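Local coordinates for CADD-like protein of unknown function (PDB 3B5O) that is of unknown function but, as a CADD-like member of the heme-oxygenase-like (HO) clan, folds as a mainly helical protein without strands and may be an oxidoreductase, at residues A[20-25]-A[146-151]; A[39-44]-A[160-165]; A[93-98]-A[176-181]; A[103-108]-A[167-172]. All coordinates share one frame; numbering follows the deposited sequence.

Contact 1. Residues A[20-25]-A[146-151]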
loop_
_atom_site.group_PDB
_atom_site.type_symbol
_atom_site.label_atom_id
_atom_site.label_comp_id
_atom_site.label_asym_id
_atom_site.label_seq_id
_atom_site.Cartn_x
_atom_site.Cartn_y
_atom_site.Cartn_z
ATOM N N VAL A 20 -7.860 11.191 4.903
ATOM C CA VAL A 20 -8.239 11.646 3.558
ATOM C C VAL A 20 -7.463 10.929 2.461
ATOM O O VAL A 20 -7.959 10.797 1.353
ATOM C CB VAL A 20 -8.090 13.162 3.381
ATOM C CG1 VAL A 20 -9.079 13.910 4.307
ATOM C CG2 VAL A 20 -6.669 13.662 3.580
ATOM N N ALA A 21 -6.249 10.466 2.733
ATOM C CA ALA A 21 -5.498 9.818 1.667
ATOM C C ALA A 21 -6.179 8.573 1.141
ATOM O O ALA A 21 -5.918 8.166 0.023
ATOM C CB ALA A 21 -4.085 9.458 2.148
ATOM N N PHE A 22 -7.001 7.932 1.975
ATOM C CA PHE A 22 -7.657 6.696 1.603
ATOM C C PHE A 22 -9.104 6.909 1.199
ATOM O O PHE A 22 -9.810 5.941 0.929
ATOM C CB PHE A 22 -7.452 5.660 2.714
ATOM C CG PHE A 22 -5.996 5.396 2.939
ATOM C CD1 PHE A 22 -5.271 4.761 1.954
ATOM C CD2 PHE A 22 -5.325 5.912 4.038
ATOM C CE1 PHE A 22 -3.901 4.581 2.054
ATOM C CE2 PHE A 22 -3.934 5.710 4.152
ATOM C CZ PHE A 22 -3.255 5.056 3.154
ATOM N N SER A 23 -9.512 8.176 1.135
ATOM C CA SER A 23 -10.841 8.543 0.638
ATOM C C SER A 23 -10.849 8.680 -0.877
ATOM O O SER A 23 -10.006 9.372 -1.450
ATOM C CB SER A 23 -11.236 9.876 1.222
ATOM O OG SER A 23 -12.390 10.420 0.576
ATOM N N ILE A 24 -11.847 8.084 -1.514
ATOM C CA ILE A 24 -11.944 8.135 -2.964
ATOM C C ILE A 24 -12.274 9.536 -3.486
ATOM O O ILE A 24 -12.029 9.837 -4.655
ATOM C CB ILE A 24 -12.963 7.079 -3.474
ATOM C CG1 ILE A 24 -12.765 6.769 -4.961
ATOM C CG2 ILE A 24 -14.404 7.498 -3.187
ATOM C CD1 ILE A 24 -11.379 6.259 -5.343
ATOM N N THR A 25 -12.810 10.394 -2.619
ATOM C CA THR A 25 -13.070 11.777 -2.959
ATOM C C THR A 25 -12.077 12.791 -2.402
ATOM O O THR A 25 -11.840 13.815 -3.025
ATOM C CB THR A 25 -14.491 12.210 -2.534
ATOM O OG1 THR A 25 -14.651 12.002 -1.137
ATOM C CG2 THR A 25 -15.555 11.412 -3.317
ATOM N N GLU A 146 -2.578 -4.403 4.868
ATOM C CA GLU A 146 -3.789 -5.154 4.524
ATOM C C GLU A 146 -5.044 -4.267 4.556
ATOM O O GLU A 146 -5.882 -4.332 3.657
ATOM C CB GLU A 146 -3.968 -6.386 5.434
ATOM C CG GLU A 146 -5.319 -7.079 5.264
ATOM C CD GLU A 146 -5.478 -8.331 6.089
ATOM O OE1 GLU A 146 -4.457 -8.967 6.413
ATOM O OE2 GLU A 146 -6.636 -8.689 6.393
ATOM N N ALA A 147 -5.179 -3.457 5.599
ATOM C CA ALA A 147 -6.368 -2.615 5.769
ATOM C C ALA A 147 -6.488 -1.538 4.693
ATOM O O ALA A 147 -7.588 -1.171 4.289
ATOM C CB ALA A 147 -6.358 -1.973 7.147
ATOM N N THR A 148 -5.356 -1.034 4.230
ATOM C CA THR A 148 -5.341 0.008 3.210
ATOM C C THR A 148 -5.418 -0.515 1.787
ATOM O O THR A 148 -5.622 0.260 0.873
ATOM C CB THR A 148 -4.083 0.909 3.317
ATOM O OG1 THR A 148 -2.881 0.124 3.218
ATOM C CG2 THR A 148 -4.120 1.708 4.623
ATOM N N SER A 149 -5.284 -1.826 1.616
ATOM C CA SER A 149 -5.183 -2.419 0.287
ATOM C C SER A 149 -6.372 -2.099 -0.613
ATOM O O SER A 149 -6.192 -1.636 -1.742
ATOM C CB SER A 149 -5.007 -3.927 0.425
ATOM O OG SER A 149 -3.702 -4.223 0.882
ATOM N N ILE A 150 -7.580 -2.360 -0.126
ATOM C CA ILE A 150 -8.802 -2.104 -0.925
ATOM C C ILE A 150 -9.015 -0.609 -1.207
ATOM O O ILE A 150 -9.152 -0.219 -2.366
ATOM C CB ILE A 150 -10.061 -2.776 -0.335
ATOM C CG1 ILE A 150 -9.929 -4.292 -0.445
ATOM C CG2 ILE A 150 -11.329 -2.262 -1.050
ATOM C CD1 ILE A 150 -11.021 -5.068 0.298
ATOM N N PRO A 151 -8.990 0.253 -0.181
ATOM C CA PRO A 151 -9.103 1.676 -0.526
ATOM C C PRO A 151 -8.008 2.203 -1.447
ATOM O O PRO A 151 -8.288 3.010 -2.321
ATOM C CB PRO A 151 -9.072 2.394 0.828
ATOM C CG PRO A 151 -9.031 1.373 1.848
ATOM C CD PRO A 151 -8.984 0.011 1.274
HETATM O O HOH W 1 -10.399 4.777 -1.744
#

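Contact 2. Residues A[39-44]-A[160-165]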
loop_
_atom_site.group_PDB
_atom_site.type_symbol
_atom_site.label_atom_id
_atom_site.label_comp_id
_atom_site.label_asym_id
_atom_site.label_seq_id
_atom_site.Cartn_x
_atom_site.Cartn_y
_atom_site.Cartn_z
ATOM N N ALA A 39 0.737 14.227 -17.761
ATOM C CA ALA A 39 2.129 13.988 -17.311
ATOM C C ALA A 39 2.215 13.964 -15.791
ATOM O O ALA A 39 2.986 13.192 -15.212
ATOM C CB ALA A 39 3.083 15.049 -17.869
ATOM N N GLN A 40 1.470 14.846 -15.141
ATOM C CA GLN A 40 1.527 14.938 -13.685
ATOM C C GLN A 40 0.933 13.722 -12.995
ATOM O O GLN A 40 1.484 13.236 -12.004
ATOM C CB GLN A 40 0.868 16.244 -13.209
ATOM C CG GLN A 40 1.694 17.455 -13.561
ATOM C CD GLN A 40 0.964 18.773 -13.397
ATOM O OE1 GLN A 40 -0.254 18.841 -13.586
ATOM N NE2 GLN A 40 1.698 19.822 -13.041
ATOM N N ILE A 41 -0.182 13.206 -13.500
ATOM C CA ILE A 41 -0.800 12.008 -12.926
ATOM C C ILE A 41 0.011 10.752 -13.307
ATOM O O ILE A 41 0.129 9.818 -12.522
ATOM C CB ILE A 41 -2.302 11.900 -13.269
ATOM C CG1 ILE A 41 -3.029 13.155 -12.770
ATOM C CG2 ILE A 41 -2.938 10.644 -12.675
ATOM C CD1 ILE A 41 -2.796 13.514 -11.289
ATOM N N ALA A 42 0.620 10.750 -14.490
ATOM C CA ALA A 42 1.536 9.667 -14.843
ATOM C C ALA A 42 2.710 9.613 -13.863
ATOM O O ALA A 42 3.137 8.519 -13.471
ATOM C CB ALA A 42 2.034 9.837 -16.291
ATOM N N TYR A 43 3.226 10.775 -13.469
ATOM C CA TYR A 43 4.288 10.864 -12.462
ATOM C C TYR A 43 3.840 10.245 -11.155
ATOM O O TYR A 43 4.595 9.488 -10.526
ATOM C CB TYR A 43 4.707 12.316 -12.236
ATOM C CG TYR A 43 5.582 12.543 -11.044
ATOM C CD1 TYR A 43 6.957 12.373 -11.123
ATOM C CD2 TYR A 43 5.039 12.860 -9.808
ATOM C CE1 TYR A 43 7.771 12.554 -10.007
ATOM C CE2 TYR A 43 5.841 13.053 -8.704
ATOM C CZ TYR A 43 7.206 12.899 -8.798
ATOM O OH TYR A 43 8.042 13.067 -7.710
ATOM N N VAL A 44 2.627 10.564 -10.717
ATOM C CA VAL A 44 2.112 9.958 -9.504
ATOM C C VAL A 44 2.109 8.416 -9.623
ATOM O O VAL A 44 2.500 7.719 -8.690
ATOM C CB VAL A 44 0.678 10.475 -9.171
ATOM C CG1 VAL A 44 0.024 9.629 -8.062
ATOM C CG2 VAL A 44 0.718 11.970 -8.824
ATOM N N VAL A 160 -5.980 5.339 -12.885
ATOM C CA VAL A 160 -5.632 4.636 -14.129
ATOM C C VAL A 160 -6.733 4.829 -15.171
ATOM O O VAL A 160 -6.432 5.070 -16.356
ATOM C CB VAL A 160 -5.266 3.145 -13.875
ATOM C CG1 VAL A 160 -5.117 2.371 -15.201
ATOM C CG2 VAL A 160 -3.960 3.060 -13.074
ATOM N N GLU A 161 -7.992 4.767 -14.745
ATOM C CA GLU A 161 -9.121 5.058 -15.649
ATOM C C GLU A 161 -9.080 6.502 -16.149
ATOM O O GLU A 161 -9.367 6.770 -17.321
ATOM C CB GLU A 161 -10.462 4.767 -14.975
ATOM C CG GLU A 161 -10.765 3.286 -14.839
ATOM C CD GLU A 161 -12.092 3.011 -14.150
ATOM O OE1 GLU A 161 -12.729 3.966 -13.655
ATOM O OE2 GLU A 161 -12.503 1.826 -14.098
ATOM N N TRP A 162 -8.714 7.437 -15.274
ATOM C CA TRP A 162 -8.568 8.846 -15.651
ATOM C C TRP A 162 -7.510 9.040 -16.742
ATOM O O TRP A 162 -7.697 9.837 -17.672
ATOM C CB TRP A 162 -8.248 9.689 -14.407
ATOM C CG TRP A 162 -8.187 11.167 -14.602
ATOM C CD1 TRP A 162 -9.207 12.060 -14.382
ATOM C CD2 TRP A 162 -7.047 11.946 -14.967
ATOM N NE1 TRP A 162 -8.775 13.328 -14.619
ATOM C CE2 TRP A 162 -7.454 13.301 -14.986
ATOM C CE3 TRP A 162 -5.735 11.637 -15.333
ATOM C CZ2 TRP A 162 -6.583 14.337 -15.313
ATOM C CZ3 TRP A 162 -4.877 12.652 -15.630
ATOM C CH2 TRP A 162 -5.291 13.990 -15.634
ATOM N N LEU A 163 -6.403 8.313 -16.627
ATOM C CA LEU A 163 -5.294 8.418 -17.567
ATOM C C LEU A 163 -5.608 7.814 -18.948
ATOM O O LEU A 163 -5.085 8.286 -19.950
ATOM C CB LEU A 163 -4.039 7.729 -17.007
ATOM C CG LEU A 163 -3.268 8.462 -15.913
ATOM C CD1 LEU A 163 -2.273 7.489 -15.229
ATOM C CD2 LEU A 163 -2.549 9.710 -16.421
ATOM N N HIS A 164 -6.426 6.769 -18.974
ATOM C CA HIS A 164 -6.693 6.016 -20.211
ATOM C C HIS A 164 -7.793 6.677 -21.000
ATOM O O HIS A 164 -8.823 7.022 -20.448
ATOM C CB HIS A 164 -7.105 4.587 -19.886
ATOM C CG HIS A 164 -5.955 3.656 -19.653
ATOM N ND1 HIS A 164 -5.232 3.647 -18.479
ATOM C CD2 HIS A 164 -5.418 2.685 -20.433
ATOM C CE1 HIS A 164 -4.292 2.718 -18.550
ATOM N NE2 HIS A 164 -4.380 2.124 -19.729
ATOM N N GLU A 165 -7.581 6.837 -22.302
ATOM C CA GLU A 165 -8.618 7.387 -23.179
ATOM C C GLU A 165 -9.680 6.323 -23.460
ATOM O O GLU A 165 -10.877 6.618 -23.476
ATOM C CB GLU A 165 -8.000 7.918 -24.479
#

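Contact 3. Residues A[93-98]-A[176-181]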
loop_
_atom_site.group_PDB
_atom_site.type_symbol
_atom_site.label_atom_id
_atom_site.label_comp_id
_atom_site.label_asym_id
_atom_site.label_seq_id
_atom_site.Cartn_x
_atom_site.Cartn_y
_atom_site.Cartn_z
ATOM N N ILE A 93 3.574 -14.423 -12.489
ATOM C CA ILE A 93 3.800 -13.011 -12.773
ATOM C C ILE A 93 3.465 -12.219 -11.502
ATOM O O ILE A 93 2.365 -12.312 -10.959
ATOM C CB ILE A 93 2.906 -12.502 -13.918
ATOM C CG1 ILE A 93 3.081 -13.358 -15.181
ATOM C CG2 ILE A 93 3.211 -11.053 -14.221
ATOM C CD1 ILE A 93 2.064 -13.019 -16.264
ATOM N N SER A 94 4.428 -11.456 -11.010
ATOM C CA SER A 94 4.183 -10.674 -9.806
ATOM C C SER A 94 3.104 -9.621 -10.005
ATOM O O SER A 94 2.890 -9.105 -11.111
ATOM C CB SER A 94 5.457 -9.970 -9.343
ATOM O OG SER A 94 5.829 -8.923 -10.220
ATOM N N HIS A 95 2.448 -9.275 -8.906
ATOM C CA HIS A 95 1.495 -8.163 -8.916
ATOM C C HIS A 95 2.123 -6.869 -9.399
ATOM O O HIS A 95 1.509 -6.122 -10.166
ATOM C CB HIS A 95 0.856 -8.009 -7.532
ATOM C CG HIS A 95 -0.075 -9.125 -7.174
ATOM N ND1 HIS A 95 -0.668 -9.232 -5.933
ATOM C CD2 HIS A 95 -0.524 -10.178 -7.897
ATOM C CE1 HIS A 95 -1.439 -10.302 -5.910
ATOM N NE2 HIS A 95 -1.374 -10.892 -7.088
ATOM N N TYR A 96 3.361 -6.600 -8.986
ATOM C CA TYR A 96 4.089 -5.439 -9.448
ATOM C C TYR A 96 4.217 -5.435 -10.966
ATOM O O TYR A 96 3.965 -4.431 -11.626
ATOM C CB TYR A 96 5.477 -5.354 -8.776
ATOM C CG TYR A 96 6.349 -4.311 -9.392
ATOM C CD1 TYR A 96 6.163 -2.956 -9.106
ATOM C CD2 TYR A 96 7.304 -4.646 -10.331
ATOM C CE1 TYR A 96 6.945 -2.009 -9.676
ATOM C CE2 TYR A 96 8.075 -3.697 -10.939
ATOM C CZ TYR A 96 7.893 -2.359 -10.620
ATOM O OH TYR A 96 8.686 -1.418 -11.206
ATOM N N THR A 97 4.617 -6.567 -11.526
ATOM C CA THR A 97 4.796 -6.653 -12.961
ATOM C C THR A 97 3.490 -6.470 -13.718
ATOM O O THR A 97 3.487 -5.805 -14.763
ATOM C CB THR A 97 5.488 -7.965 -13.315
ATOM O OG1 THR A 97 6.831 -7.873 -12.848
ATOM C CG2 THR A 97 5.482 -8.194 -14.831
ATOM N N LEU A 98 2.401 -7.025 -13.199
ATOM C CA LEU A 98 1.086 -6.839 -13.838
ATOM C C LEU A 98 0.739 -5.355 -13.916
ATOM O O LEU A 98 0.281 -4.863 -14.936
ATOM C CB LEU A 98 0.001 -7.612 -13.109
ATOM C CG LEU A 98 0.085 -9.138 -13.172
ATOM C CD1 LEU A 98 -0.940 -9.768 -12.241
ATOM C CD2 LEU A 98 -0.113 -9.652 -14.618
ATOM N N PHE A 176 -7.006 -5.757 -11.207
ATOM C CA PHE A 176 -7.924 -4.943 -10.416
ATOM C C PHE A 176 -9.128 -5.745 -9.903
ATOM O O PHE A 176 -9.485 -5.661 -8.724
ATOM C CB PHE A 176 -8.405 -3.740 -11.231
ATOM C CG PHE A 176 -7.360 -2.683 -11.451
ATOM C CD1 PHE A 176 -6.440 -2.358 -10.458
ATOM C CD2 PHE A 176 -7.334 -1.961 -12.631
ATOM C CE1 PHE A 176 -5.486 -1.356 -10.673
ATOM C CE2 PHE A 176 -6.400 -0.969 -12.842
ATOM C CZ PHE A 176 -5.472 -0.666 -11.864
ATOM N N SER A 177 -9.743 -6.532 -10.782
ATOM C CA SER A 177 -10.940 -7.296 -10.407
ATOM C C SER A 177 -10.676 -8.366 -9.349
ATOM O O SER A 177 -11.526 -8.595 -8.478
ATOM C CB SER A 177 -11.590 -7.921 -11.645
ATOM O OG SER A 177 -12.165 -6.910 -12.459
ATOM N N LYS A 178 -9.503 -9.005 -9.396
ATOM C CA LYS A 178 -9.167 -10.039 -8.406
ATOM C C LYS A 178 -9.067 -9.476 -6.991
ATOM O O LYS A 178 -9.277 -10.201 -6.019
ATOM C CB LYS A 178 -7.882 -10.811 -8.776
ATOM C CG LYS A 178 -6.544 -10.068 -8.576
ATOM C CD LYS A 178 -5.329 -11.035 -8.567
ATOM C CE LYS A 178 -5.112 -11.677 -7.191
ATOM N NZ LYS A 178 -3.968 -12.658 -7.154
ATOM N N HIS A 179 -8.752 -8.187 -6.878
ATOM C CA HIS A 179 -8.637 -7.535 -5.580
ATOM C C HIS A 179 -9.915 -6.813 -5.151
ATOM O O HIS A 179 -10.158 -6.666 -3.957
ATOM C CB HIS A 179 -7.496 -6.522 -5.607
ATOM C CG HIS A 179 -6.130 -7.137 -5.592
ATOM N ND1 HIS A 179 -5.452 -7.474 -6.745
ATOM C CD2 HIS A 179 -5.303 -7.443 -4.565
ATOM C CE1 HIS A 179 -4.273 -7.979 -6.427
ATOM N NE2 HIS A 179 -4.157 -7.971 -5.111
ATOM N N LEU A 180 -10.716 -6.352 -6.108
ATOM C CA LEU A 180 -11.822 -5.427 -5.802
ATOM C C LEU A 180 -13.227 -5.978 -6.045
ATOM O O LEU A 180 -14.201 -5.433 -5.508
ATOM C CB LEU A 180 -11.646 -4.134 -6.598
ATOM C CG LEU A 180 -10.412 -3.293 -6.260
ATOM C CD1 LEU A 180 -10.384 -2.055 -7.140
ATOM C CD2 LEU A 180 -10.403 -2.912 -4.780
ATOM N N ASP A 181 -13.343 -7.030 -6.854
ATOM C CA ASP A 181 -14.646 -7.634 -7.150
ATOM C C ASP A 181 -14.861 -8.861 -6.272
ATOM O O ASP A 181 -14.745 -8.786 -5.041
ATOM C CB ASP A 181 -14.741 -8.021 -8.631
ATOM C CG ASP A 181 -14.669 -6.817 -9.563
ATOM O OD1 ASP A 181 -14.679 -5.659 -9.081
ATOM O OD2 ASP A 181 -14.610 -7.029 -10.796
#

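Contact 4. Residues A[103-108]-A[167-172]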
loop_
_atom_site.group_PDB
_atom_site.type_symbol
_atom_site.label_atom_id
_atom_site.label_comp_id
_atom_site.label_asym_id
_atom_site.label_seq_id
_atom_site.Cartn_x
_atom_site.Cartn_y
_atom_site.Cartn_z
ATOM N N LEU A 103 0.519 -0.512 -17.216
ATOM C CA LEU A 103 0.738 0.919 -17.430
ATOM C C LEU A 103 1.501 1.188 -18.721
ATOM O O LEU A 103 1.189 2.134 -19.443
ATOM C CB LEU A 103 1.446 1.578 -16.232
ATOM C CG LEU A 103 0.658 1.616 -14.919
ATOM C CD1 LEU A 103 1.574 2.047 -13.758
ATOM C CD2 LEU A 103 -0.596 2.539 -15.003
ATOM N N GLU A 104 2.484 0.344 -19.010
ATOM C CA GLU A 104 3.285 0.495 -20.216
ATOM C C GLU A 104 2.458 0.192 -21.470
ATOM O O GLU A 104 2.485 0.964 -22.426
ATOM C CB GLU A 104 4.550 -0.376 -20.119
ATOM C CG GLU A 104 5.538 0.178 -19.087
ATOM C CD GLU A 104 6.751 -0.703 -18.818
ATOM O OE1 GLU A 104 6.911 -1.743 -19.495
ATOM O OE2 GLU A 104 7.546 -0.341 -17.918
ATOM N N GLU A 105 1.699 -0.899 -21.442
ATOM C CA GLU A 105 0.873 -1.328 -22.592
ATOM C C GLU A 105 -0.263 -0.348 -22.849
ATOM O O GLU A 105 -0.551 0.006 -23.997
ATOM C CB GLU A 105 0.280 -2.719 -22.353
ATOM C CG GLU A 105 -0.632 -3.221 -23.482
ATOM C CD GLU A 105 -1.426 -4.461 -23.109
ATOM O OE1 GLU A 105 -1.029 -5.187 -22.164
ATOM O OE2 GLU A 105 -2.469 -4.713 -23.759
ATOM N N GLY A 106 -0.908 0.087 -21.775
ATOM C CA GLY A 106 -2.062 0.969 -21.882
ATOM C C GLY A 106 -1.725 2.407 -22.204
ATOM O O GLY A 106 -2.435 3.038 -22.994
ATOM N N LEU A 107 -0.649 2.930 -21.623
ATOM C CA LEU A 107 -0.358 4.361 -21.644
ATOM C C LEU A 107 0.971 4.770 -22.261
ATOM O O LEU A 107 1.195 5.964 -22.493
ATOM C CB LEU A 107 -0.370 4.896 -20.205
ATOM C CG LEU A 107 -1.647 4.660 -19.411
ATOM C CD1 LEU A 107 -1.428 5.078 -17.953
ATOM C CD2 LEU A 107 -2.824 5.431 -20.033
ATOM N N GLY A 108 1.867 3.818 -22.494
ATOM C CA GLY A 108 3.235 4.163 -22.853
ATOM C C GLY A 108 3.955 4.841 -21.692
ATOM O O GLY A 108 4.926 5.570 -21.896
ATOM N N ALA A 167 -10.364 1.664 -23.118
ATOM C CA ALA A 167 -10.321 0.552 -22.171
ATOM C C ALA A 167 -8.901 0.330 -21.659
ATOM O O ALA A 167 -7.918 0.571 -22.379
ATOM C CB ALA A 167 -10.845 -0.718 -22.818
ATOM N N ILE A 168 -8.788 -0.118 -20.411
ATOM C CA ILE A 168 -7.477 -0.469 -19.879
ATOM C C ILE A 168 -7.140 -1.895 -20.334
ATOM O O ILE A 168 -8.043 -2.681 -20.642
ATOM C CB ILE A 168 -7.383 -0.305 -18.332
ATOM C CG1 ILE A 168 -8.174 -1.382 -17.601
ATOM C CG2 ILE A 168 -7.853 1.092 -17.903
ATOM C CD1 ILE A 168 -8.118 -1.268 -16.075
ATOM N N PRO A 169 -5.839 -2.224 -20.427
ATOM C CA PRO A 169 -5.464 -3.593 -20.845
ATOM C C PRO A 169 -6.106 -4.692 -20.001
ATOM O O PRO A 169 -6.297 -4.523 -18.790
ATOM C CB PRO A 169 -3.946 -3.606 -20.697
ATOM C CG PRO A 169 -3.535 -2.171 -20.795
ATOM C CD PRO A 169 -4.661 -1.365 -20.216
ATOM N N LYS A 170 -6.424 -5.817 -20.637
ATOM C CA LYS A 170 -7.231 -6.868 -20.013
ATOM C C LYS A 170 -6.565 -7.514 -18.807
ATOM O O LYS A 170 -7.249 -7.883 -17.852
ATOM C CB LYS A 170 -7.578 -7.966 -21.030
ATOM N N ASP A 171 -5.246 -7.685 -18.854
ATOM C CA ASP A 171 -4.535 -8.281 -17.724
ATOM C C ASP A 171 -4.607 -7.349 -16.526
ATOM O O ASP A 171 -4.795 -7.799 -15.394
ATOM C CB ASP A 171 -3.062 -8.540 -18.061
ATOM C CG ASP A 171 -2.862 -9.749 -18.969
ATOM O OD1 ASP A 171 -3.855 -10.430 -19.312
ATOM O OD2 ASP A 171 -1.691 -10.016 -19.327
ATOM N N LEU A 172 -4.431 -6.057 -16.791
ATOM C CA LEU A 172 -4.530 -5.039 -15.746
ATOM C C LEU A 172 -5.943 -5.007 -15.173
ATOM O O LEU A 172 -6.103 -4.879 -13.962
ATOM C CB LEU A 172 -4.112 -3.668 -16.281
ATOM C CG LEU A 172 -4.015 -2.529 -15.257
ATOM C CD1 LEU A 172 -3.019 -2.888 -14.155
ATOM C CD2 LEU A 172 -3.635 -1.219 -15.920
HETATM O O HOH W 2 -3.128 -7.138 -21.162
#

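Contact 1. Residues A[20-25]-A[146-151]
Where helix 2-18 gives way to the 3-10 turn 20-22, Phe22 crosses to Thr148 and Pro151 at a proline kink of helix 135-163, an example of a loop anchored to a helix largely through one aromatic residue. The methyl CG2 of Thr148 sits over one face of the ring, 3.9 Å from its centroid and 16° off the ring normal, a CH-pi contact. With chi1 at 57°, Thr148 holds CG2 anti to its carbonyl carbon and so offers the methyl to the ring, while OG1 is engaged by Ala144 O in the preceding turn. Ala21 CB lies over the opposite face, so the phenyl is held between a methyl of its own turn and one of the helix. Nearer the backbone, Pro151 CB packs on the Phe22 carbonyl, 3.6 Å from Phe22 O, and on Phe22 CB at 4.1 Å. A water donates to both carbonyls, at 3.0 Å to Phe22 O and 2.8 Å to Pro151 O, joining two backbone acceptors that cannot bond to each other. Replacing Phe22 by an alanine is likely to leave the Thr148 methyl without its aromatic face and open a gap beside it. Leu15 of helix 2-18 and Met218 of helix 204-230 also touch both Phe22 and Thr148, placing the contact where these two helices meet helix 135-163.

Contact 2. Residues A[39-44]-A[160-165]
The backbones come closest at Ile41 and Leu163, whose CA atoms stand 7.4 Å apart, where a turn near the start of helix 38-68 faces the last turn of helix 135-163. Ile41 is set between Trp162 and Leu163, a side chain of one helix packing between neighbours on the other. Its two branches are divided by the first torsion (chi1 -58°): CG1 lies beside the backbone N and leans on the tryptophan, while CG2 points anti to that N and faces mainly the leucine. The approach to the indole is snug, with Ile41 CG1 3.4 Å from Trp162 CZ3, and the two side chains cross at about a right angle. Leu163 meets the branch point and the other arm: its CD2 is 3.8 Å from Ile41 CB, and its CG is 3.9 Å from Ile41 CG2. The same CD2 methyl meets the backbone of the next residue, Ala42, and lies in the plane of the indole at its edge, linking all three side chains into one apolar cluster. Just past the helix, His164 turns its ring back, and ND1 donates to Val160 O at 2.8 Å (N-H...O angle 155°). That carbonyl also accepts from His164 N, the two donors arriving from opposite faces of its plane, so the final turn is gripped twice. Leu163 further packs on Phe38 and Met45 of helix 38-68 and on Leu107 of helix 95-107, whereas Tyr43 and Val44 pack helix 38-68 against helix 204-230.

Contact 3. Residues A[93-98]-A[176-181]
Around the imidazole of His95, the His179 ring stands over one face and the Lys178 amine comes in at the edge. The two imidazoles form an offset edge-to-face pair: their planes meet at 78°, their centroids are 5.0 Å apart, and His179 CE1 lies 3.6 Å above the His95 plane, displaced toward its rim. At the edge, Lys178 NZ donates to His95 NE2 over 3.1 Å, approaching 20° out of the ring plane. The lysine gets there by a bent path, its CG set between the backbone N and the carbonyl carbon (chi1 74°) and its chain folded at chi3. On the other side of the imidazole, His95 ND1 makes a weak bond to Glu85 OE1, while His179 ND1 is bonded to Phe175 O, so each ring has a second tether. Ser94 provides the N-cap of helix 95-107, its OG accepting from Thr97 N at 3.0 Å, and thereby sets the first turn from which His95 projects. A leucine in place of His95 would probably leave the Lys178 amine without its acceptor and the edge of His179 without an aromatic face to meet. The bonds at both His95 nitrogens probably limit the ring's rotation, and the donated bond ties the lysine's end to the imidazole; amine, imidazoles and carboxylate make a polar junction between helices 95-107 and 170-180, though no role for it is established.

Contact 4. Residues A[103-108]-A[167-172]
A first torsion of 178° and an extended chain beyond CG carry Glu105 out alongside the ring of Pro169, the two side chains running in opposite directions. The carboxylate end rests on the proline: Glu105 OE2 and Glu105 CD both lie 3.6 Å from Pro169 CB. A neighbouring glycine lets the segments come together. Pro169 CG is 3.6 Å from Gly106 N, and the CA atoms of Gly106 and Pro169 are 5.8 Å apart; a side-chain carbon at Gly106 would stand only 2.9 Å from Pro169 CD, a clash. This is the familiar device of a small residue on a helix admitting a bulky group from its partner, here a proline at the N-cap position of helix 170-180. Beyond the ring, a water spans the two segments, donating to Glu105 OE1 at 3.0 Å and accepting from Asp171 N at 3.2 Å. It thereby supplies a partner to a backbone N-H in the first turn of the helix, where negative charge is likely to be favoured by the helix dipole; the like-charged Asp171 carboxylate remains apart from that of Glu105. About one turn away along each helix, Leu172 CD2 comes to 4.4 Å from Leu103 N, a looser approach of a methyl to the helix backbone. Helix 135-163 packs against both segments through Val160, which touches Leu103 and Leu172, while His164, just after that helix, packs on Pro169 and on Leu107.

How the contacts relate
From the N terminus, the loop after helix 2-18 is the first to find its distant partner, contact 1 closing back at the middle of helix 135-163. Contact 2 starts later, on helix 38-68, and ends further along that same helix, so the two cross. Contacts 3 and 4 both join helix 95-107 to helix 170-180; contact 4 is nested inside contact 3, and each crosses contacts 1 and 2. Leu180 touches Ile150 between contacts 3 and 1, His164 packs against Gly106 between contacts 2 and 4, and Phe176 meets Ile168 between contacts 3 and 4. Helix 135-163 carries one side of contacts 1 and 2 and leads by a short loop into helix 170-180, which serves contacts 3 and 4.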